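Local coordinates for protein lasso peptide isopeptidase AtxE2 (Asticcacaulis excentricus, PDB 5TXE) that hydrolyses the isopeptide bond of the lasso peptides astexin-2 and astexin-3, opening the knotted substrates and converting them to linear peptides, at residues Asn452-Leu457 / Phe462-Phe467; Lys91-Ala96 / Glu355-Arg360; Phe110-Ile113 / Ala119-Ala122. The protein carries 1 engineered substitution. All blocks are in the same frame, centred on the assembly; numbering follows the deposited sequence.

Interaction 1. Residues Asn452-Leu457 / Phe462-Phe467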
# COMPACT_ATOMS: atom_id res chain seq x y z
N ASN A 452 12.47 2.97 -1.04
CA ASN A 452 13.46 3.61 -1.90
C ASN A 452 13.21 5.09 -1.92
O ASN A 452 12.24 5.53 -2.53
CB ASN A 452 13.42 3.02 -3.29
CG ASN A 452 13.87 1.55 -3.30
OD1 ASN A 452 15.05 1.28 -3.28
ND2 ASN A 452 12.90 0.62 -3.28
N PRO A 453 14.08 5.87 -1.28
CA PRO A 453 13.73 7.25 -0.88
C PRO A 453 13.87 8.31 -2.01
O PRO A 453 14.99 8.68 -2.41
CB PRO A 453 14.72 7.51 0.24
CG PRO A 453 15.90 6.74 -0.14
CD PRO A 453 15.42 5.50 -0.83
N ILE A 454 12.76 8.78 -2.52
CA ILE A 454 12.75 9.42 -3.82
C ILE A 454 13.38 10.79 -3.72
O ILE A 454 14.33 11.10 -4.43
CB ILE A 454 11.31 9.50 -4.34
CG1 ILE A 454 10.91 8.12 -4.80
CG2 ILE A 454 11.20 10.48 -5.52
CD1 ILE A 454 9.44 7.96 -4.98
N LEU A 455 12.90 11.60 -2.79
CA LEU A 455 13.42 12.95 -2.70
C LEU A 455 14.87 12.95 -2.25
O LEU A 455 15.67 13.64 -2.84
CB LEU A 455 12.49 13.82 -1.81
CG LEU A 455 11.00 13.89 -2.26
CD1 LEU A 455 10.15 14.77 -1.31
CD2 LEU A 455 10.90 14.44 -3.67
N PRO A 456 15.23 12.16 -1.19
CA PRO A 456 16.63 12.07 -0.87
C PRO A 456 17.53 11.60 -2.00
O PRO A 456 18.64 12.08 -2.13
CB PRO A 456 16.64 11.11 0.30
CG PRO A 456 15.30 11.27 0.94
CD PRO A 456 14.39 11.44 -0.21
N LEU A 457 17.06 10.69 -2.86
CA LEU A 457 17.88 10.31 -4.02
C LEU A 457 18.12 11.52 -4.96
O LEU A 457 19.23 11.74 -5.47
CB LEU A 457 17.22 9.18 -4.81
CG LEU A 457 17.46 7.77 -4.29
CD1 LEU A 457 16.53 6.72 -4.88
CD2 LEU A 457 18.88 7.37 -4.54
N PHE A 462 20.76 12.37 -8.22
CA PHE A 462 20.17 11.48 -9.21
C PHE A 462 18.91 12.08 -9.81
O PHE A 462 18.19 12.82 -9.14
CB PHE A 462 19.78 10.15 -8.56
CG PHE A 462 20.94 9.37 -8.08
CD1 PHE A 462 21.63 8.56 -8.94
CD2 PHE A 462 21.33 9.46 -6.76
CE1 PHE A 462 22.72 7.85 -8.49
CE2 PHE A 462 22.41 8.74 -6.29
CZ PHE A 462 23.10 7.94 -7.14
N ALA A 463 18.66 11.76 -11.08
CA ALA A 463 17.32 11.83 -11.62
C ALA A 463 16.63 10.60 -11.10
O ALA A 463 17.24 9.52 -11.04
CB ALA A 463 17.32 11.77 -13.15
N VAL A 464 15.38 10.78 -10.71
CA VAL A 464 14.59 9.67 -10.19
C VAL A 464 13.31 9.57 -11.01
O VAL A 464 12.61 10.56 -11.23
CB VAL A 464 14.21 9.86 -8.71
CG1 VAL A 464 13.47 8.64 -8.21
CG2 VAL A 464 15.42 10.10 -7.88
N LEU A 465 13.06 8.38 -11.50
CA LEU A 465 11.83 8.08 -12.16
C LEU A 465 10.97 7.33 -11.19
O LEU A 465 11.25 6.18 -10.85
CB LEU A 465 12.10 7.26 -13.41
CG LEU A 465 10.87 6.82 -14.19
CD1 LEU A 465 10.12 7.97 -14.79
CD2 LEU A 465 11.33 5.88 -15.30
N SER A 466 9.91 7.97 -10.77
CA SER A 466 8.87 7.36 -9.98
C SER A 466 7.85 6.77 -10.95
O SER A 466 6.96 7.46 -11.45
CB SER A 466 8.23 8.42 -9.07
OG SER A 466 7.26 7.86 -8.24
N PHE A 467 8.01 5.48 -11.17
CA PHE A 467 7.27 4.69 -12.15
C PHE A 467 5.92 4.27 -11.69
O PHE A 467 5.79 3.73 -10.62
CB PHE A 467 8.05 3.41 -12.39
CG PHE A 467 7.48 2.50 -13.42
CD1 PHE A 467 7.12 2.97 -14.68
CD2 PHE A 467 7.41 1.15 -13.18
CE1 PHE A 467 6.61 2.10 -15.65
CE2 PHE A 467 6.92 0.27 -14.15
CZ PHE A 467 6.55 0.74 -15.39
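Leu-457 lays its CB against CG2 of Val-464 at 3.7 Å, while its CD2 branch lies 3.9 Å from CD2 of the Phe-462 ring. With CG1 anti to the backbone N (chi1 -176°), Val-464 spreads two methyls under the helix: CG2 serves Leu-457, and CG1 lies 4.0 Å from CG2 of Ile-454. Branched aliphatic side chains suit this buried, largely apolar seam, where one strand residue packs against Ile-454 and Leu-457, about a helical turn apart. The chain closes on itself at Phe-462, whose N donates to Leu-457 O at 3.2 Å with an N-H...O angle of 160°. The same carbonyl oxygen lies in the plane of the phenyl ring, at its edge. Beyond the seam the ring packs on Val-434 and on Phe-657 of helix 643-662, and an alanine here would probably open a gap beside Leu-457 CD2 and take away the ring that Phe-657 packs against. At the other end Ile-454 CD1 touches Ser-466, whose OG is hydrogen-bonded to Ser-440. Strand 431-436, helix 454-459 and strand 463-467 form a beta-alpha-beta unit in the alpha/beta-hydrolase domain of this prolyl oligopeptidase relative.

Interaction 2. Residues Lys91-Ala96 / Glu355-Arg360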
# COMPACT_ATOMS: atom_id res chain seq x y z
N LYS A 91 -10.02 17.33 15.66
CA LYS A 91 -9.83 18.66 15.07
C LYS A 91 -11.20 19.22 14.63
O LYS A 91 -11.98 18.51 13.97
CB LYS A 91 -8.92 18.54 13.87
CG LYS A 91 -8.87 19.77 12.99
CD LYS A 91 -8.18 20.92 13.67
CE LYS A 91 -7.79 21.95 12.62
NZ LYS A 91 -7.04 23.06 13.19
N ALA A 92 -11.51 20.45 14.99
CA ALA A 92 -12.80 21.08 14.59
C ALA A 92 -12.78 21.28 13.10
O ALA A 92 -11.78 21.78 12.55
CB ALA A 92 -13.01 22.40 15.29
N THR A 93 -13.86 20.89 12.44
CA THR A 93 -13.90 21.01 11.00
C THR A 93 -14.00 22.45 10.52
O THR A 93 -13.70 22.71 9.38
CB THR A 93 -15.01 20.19 10.40
OG1 THR A 93 -16.25 20.57 11.00
CG2 THR A 93 -14.78 18.75 10.70
N ASP A 94 -14.31 23.41 11.39
CA ASP A 94 -14.32 24.84 10.95
C ASP A 94 -12.96 25.50 10.86
O ASP A 94 -12.85 26.63 10.43
CB ASP A 94 -15.27 25.69 11.83
CG ASP A 94 -14.78 25.87 13.27
OD1 ASP A 94 -13.59 25.65 13.58
OD2 ASP A 94 -15.62 26.23 14.11
N GLY A 95 -11.91 24.82 11.30
CA GLY A 95 -10.58 25.38 11.15
C GLY A 95 -10.16 26.39 12.19
O GLY A 95 -9.03 26.85 12.16
N ALA A 96 -11.03 26.72 13.14
CA ALA A 96 -10.77 27.86 14.04
C ALA A 96 -9.95 27.52 15.29
O ALA A 96 -9.37 28.41 15.91
CB ALA A 96 -12.10 28.48 14.45
N GLU A 355 -15.43 12.08 3.92
CA GLU A 355 -16.78 12.03 4.49
C GLU A 355 -17.44 13.42 4.41
O GLU A 355 -16.74 14.49 4.46
CB GLU A 355 -16.72 11.58 5.95
CG GLU A 355 -16.37 10.10 6.12
CD GLU A 355 -16.58 9.61 7.56
OE1 GLU A 355 -16.84 10.42 8.47
OE2 GLU A 355 -16.46 8.39 7.80
N ARG A 356 -18.77 13.44 4.25
CA ARG A 356 -19.47 14.72 3.99
C ARG A 356 -20.06 15.32 5.25
O ARG A 356 -20.65 14.61 6.06
CB ARG A 356 -20.57 14.51 2.96
CG ARG A 356 -21.27 15.78 2.46
CD ARG A 356 -22.30 15.49 1.37
NE ARG A 356 -23.36 14.61 1.84
CZ ARG A 356 -24.34 15.01 2.65
NH1 ARG A 356 -24.48 16.29 3.00
NH2 ARG A 356 -25.21 14.12 3.06
N GLN A 357 -19.85 16.61 5.41
CA GLN A 357 -20.59 17.46 6.36
C GLN A 357 -21.26 18.60 5.56
O GLN A 357 -20.57 19.53 5.09
CB GLN A 357 -19.64 18.10 7.39
CG GLN A 357 -20.27 19.24 8.23
CD GLN A 357 -19.36 20.45 8.35
OE1 GLN A 357 -18.98 21.07 7.35
NE2 GLN A 357 -19.00 20.81 9.58
N ALA A 358 -22.58 18.57 5.51
CA ALA A 358 -23.37 19.52 4.74
C ALA A 358 -22.84 19.67 3.32
O ALA A 358 -22.87 18.69 2.56
CB ALA A 358 -23.43 20.86 5.46
N LYS A 359 -22.28 20.83 2.98
CA LYS A 359 -21.72 21.09 1.66
C LYS A 359 -20.17 21.15 1.60
O LYS A 359 -19.56 21.75 0.69
CB LYS A 359 -22.38 22.35 1.09
CG LYS A 359 -23.69 21.99 0.44
CD LYS A 359 -24.42 23.22 -0.02
CE LYS A 359 -25.88 22.84 -0.25
NZ LYS A 359 -26.73 24.01 -0.53
N ARG A 360 -19.54 20.49 2.57
CA ARG A 360 -18.12 20.17 2.47
C ARG A 360 -17.83 18.66 2.55
O ARG A 360 -18.55 17.88 3.17
CB ARG A 360 -17.24 21.01 3.42
CG ARG A 360 -17.95 21.60 4.61
CD ARG A 360 -17.59 23.07 4.82
NE ARG A 360 -16.28 23.26 5.46
CZ ARG A 360 -16.00 22.96 6.73
NH1 ARG A 360 -16.90 22.41 7.54
NH2 ARG A 360 -14.78 23.20 7.18
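Arg-360 reaches across to the turn at Thr-93 and delivers NH2 to the carbonyl O of that residue, 2.5 Å away with an N-H...O angle of 160°, so short that the exact length deserves caution at this resolution. The oxygen sits at the edge of the guanidinium, near its plane. The other amino group, NH1, turns back to OE1 of Gln-357, also modelled very short, so that one guanidinium ties the neighbouring turn to its own hairpin. Arginine suits the place because its chain is long enough to span the gap and its two terminal amino groups, NH1 and NH2, can donate in different directions.

Thr-93 completes the packed side. Its OG1 lies between the backbone N and the carbonyl carbon (chi1 56°), a setting that brings it 3.1 Å from NE2 of Gln-357, but the angle is too poor for a bond; the hydroxyl is instead hydrogen-bonded to Gly-67 O, to which NE2 makes a weak bond. Gly-67 therefore links the two polar side chains indirectly.

Toward solvent the contact thins quickly. Exposed Asp-94 offers Arg-360 NH2 little more than its CA, at 4.1 Å, and its OD1 stays 7.0 Å from that nitrogen, too far for a salt bridge. The carboxylate instead accepts from Ala-96 N at 2.8 Å, an Asx turn that overlaps the end of the type I turn from Ala-92 to Gly-95 and runs one residue beyond it. Gly-95 suits its positive phi, where a CB would crowd the preceding carbonyl. Across the contact, Gln-357 to Arg-360 form a type II' turn closed by backbone bonds in both directions, characteristic of a two-residue beta-hairpin linking strands 350-357 and 360-367, here joined to the turn that follows strand 83-92.

Interaction 3. Residues Phe110-Ile113 / Ala119-Ala122; sequences FWTI and ARNA
The backbones of Ile-113 and Asn-121 meet through one nearly straight hydrogen bond, Asn-121 N to Ile-113 O, 2.9 Å long with an N-H...O angle of 176°, although neither segment belongs to a regular strand. A water adds a second link: it accepts from Ile-113 N at 2.9 Å and lies within hydrogen-bonding distance of Asn-121 O, at 3.0 Å. The side chains add van der Waals packing. The aliphatic part of Arg-120 crosses Thr-112, with CD 3.8 Å from OG1 and CG 3.9 Å from CB. Arg-120 holds CG anti to its N (chi1 -173°), which carries the methylenes over to the threonine; a long apolar stem and a compact beta-branched residue suit this partly exposed edge. Asn-121 sets its CB 3.6 Å from Ile-113 O, while its amide leads on to the substrate: ND2 donates to the backbone of the bound peptide. Trp-111 and Ile-113 pack on apolar side chains of that peptide, and Trp-116, which binds astexin-3 and matters for activity, lies in the loop between the segments. Backbone and water hold the segments together, which probably lets the loop keep its shape while presenting Ile-113 and Asn-121 to the lasso peptide.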
# COMPACT_ATOMS: atom_id res chain seq x y z
N PHE A 110 -0.55 -4.53 13.18
CA PHE A 110 -0.48 -5.00 11.82
C PHE A 110 -1.87 -5.22 11.21
O PHE A 110 -2.76 -5.74 11.86
CB PHE A 110 0.30 -6.31 11.74
CG PHE A 110 1.76 -6.14 11.97
CD1 PHE A 110 2.54 -5.39 11.11
CD2 PHE A 110 2.38 -6.74 13.08
CE1 PHE A 110 3.90 -5.19 11.33
CE2 PHE A 110 3.74 -6.55 13.31
CZ PHE A 110 4.49 -5.76 12.43
N TRP A 111 -2.01 -4.89 9.94
CA TRP A 111 -3.19 -5.26 9.19
C TRP A 111 -3.07 -6.72 8.83
O TRP A 111 -2.14 -7.09 8.14
CB TRP A 111 -3.24 -4.41 7.92
CG TRP A 111 -4.51 -4.49 7.11
CD1 TRP A 111 -5.59 -5.33 7.31
CD2 TRP A 111 -4.83 -3.71 5.95
NE1 TRP A 111 -6.53 -5.10 6.34
CE2 TRP A 111 -6.09 -4.11 5.50
CE3 TRP A 111 -4.15 -2.70 5.25
CZ2 TRP A 111 -6.72 -3.49 4.43
CZ3 TRP A 111 -4.76 -2.12 4.15
CH2 TRP A 111 -6.04 -2.51 3.76
N THR A 112 -3.96 -7.57 9.32
CA THR A 112 -3.93 -8.98 8.98
C THR A 112 -5.27 -9.40 8.49
O THR A 112 -6.28 -8.81 8.87
CB THR A 112 -3.55 -9.92 10.18
OG1 THR A 112 -4.46 -9.77 11.28
CG2 THR A 112 -2.13 -9.65 10.65
N ILE A 113 -5.30 -10.40 7.63
CA ILE A 113 -6.56 -10.97 7.11
C ILE A 113 -6.41 -12.48 6.90
O ILE A 113 -5.27 -13.01 6.82
CB ILE A 113 -6.95 -10.38 5.72
CG1 ILE A 113 -5.84 -10.60 4.68
CG2 ILE A 113 -7.30 -8.90 5.80
CD1 ILE A 113 -6.34 -10.46 3.23
N ALA A 119 -6.62 -18.84 8.53
CA ALA A 119 -7.36 -17.86 9.33
C ALA A 119 -6.63 -16.51 9.50
O ALA A 119 -7.26 -15.46 9.66
CB ALA A 119 -7.71 -18.44 10.68
N ARG A 120 -5.31 -16.55 9.41
CA ARG A 120 -4.53 -15.35 9.48
C ARG A 120 -3.25 -15.48 8.68
O ARG A 120 -2.37 -16.16 9.08
CB ARG A 120 -4.14 -15.08 10.92
CG ARG A 120 -3.47 -13.73 11.06
CD ARG A 120 -3.47 -13.26 12.48
NE ARG A 120 -2.35 -13.87 13.18
CZ ARG A 120 -2.22 -13.84 14.51
NH1 ARG A 120 -3.15 -13.24 15.27
NH2 ARG A 120 -1.16 -14.41 15.08
N ASN A 121 -3.15 -14.82 7.53
CA ASN A 121 -1.98 -14.95 6.68
C ASN A 121 -0.82 -14.22 7.38
O ASN A 121 -1.04 -13.45 8.30
CB ASN A 121 -2.30 -14.35 5.30
CG ASN A 121 -1.31 -14.76 4.20
OD1 ASN A 121 -0.68 -15.81 4.27
ND2 ASN A 121 -1.18 -13.89 3.17
N ALA A 122 0.41 -14.43 6.94
CA ALA A 122 1.48 -13.58 7.45
C ALA A 122 1.15 -12.09 7.18
O ALA A 122 0.60 -11.76 6.16
CB ALA A 122 2.80 -13.95 6.81
O HOH W 1 -2.57 -11.13 7.19

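How the interactions relate
Interaction 1 is the buried one: apolar side chains and a single backbone bond, from the residue just before the strand, hold helix and strand together within the hydrolase domain, next to the loop bearing Tyr-438. Interactions 2 and 3 are only partly buried and rely on polar groups, but differently. In interaction 2 a charged side chain bridges turns from two separate antiparallel sheets, away from the annotated sites; in interaction 3 main chain and water organise an irregular loop at the bound peptide. No elements are shared. Interaction 3 is nested in the chain between the segments of interaction 2, yet their centres are about 34 Å apart. Interactions 1 and 3 lie on opposite sides of the chain's centre.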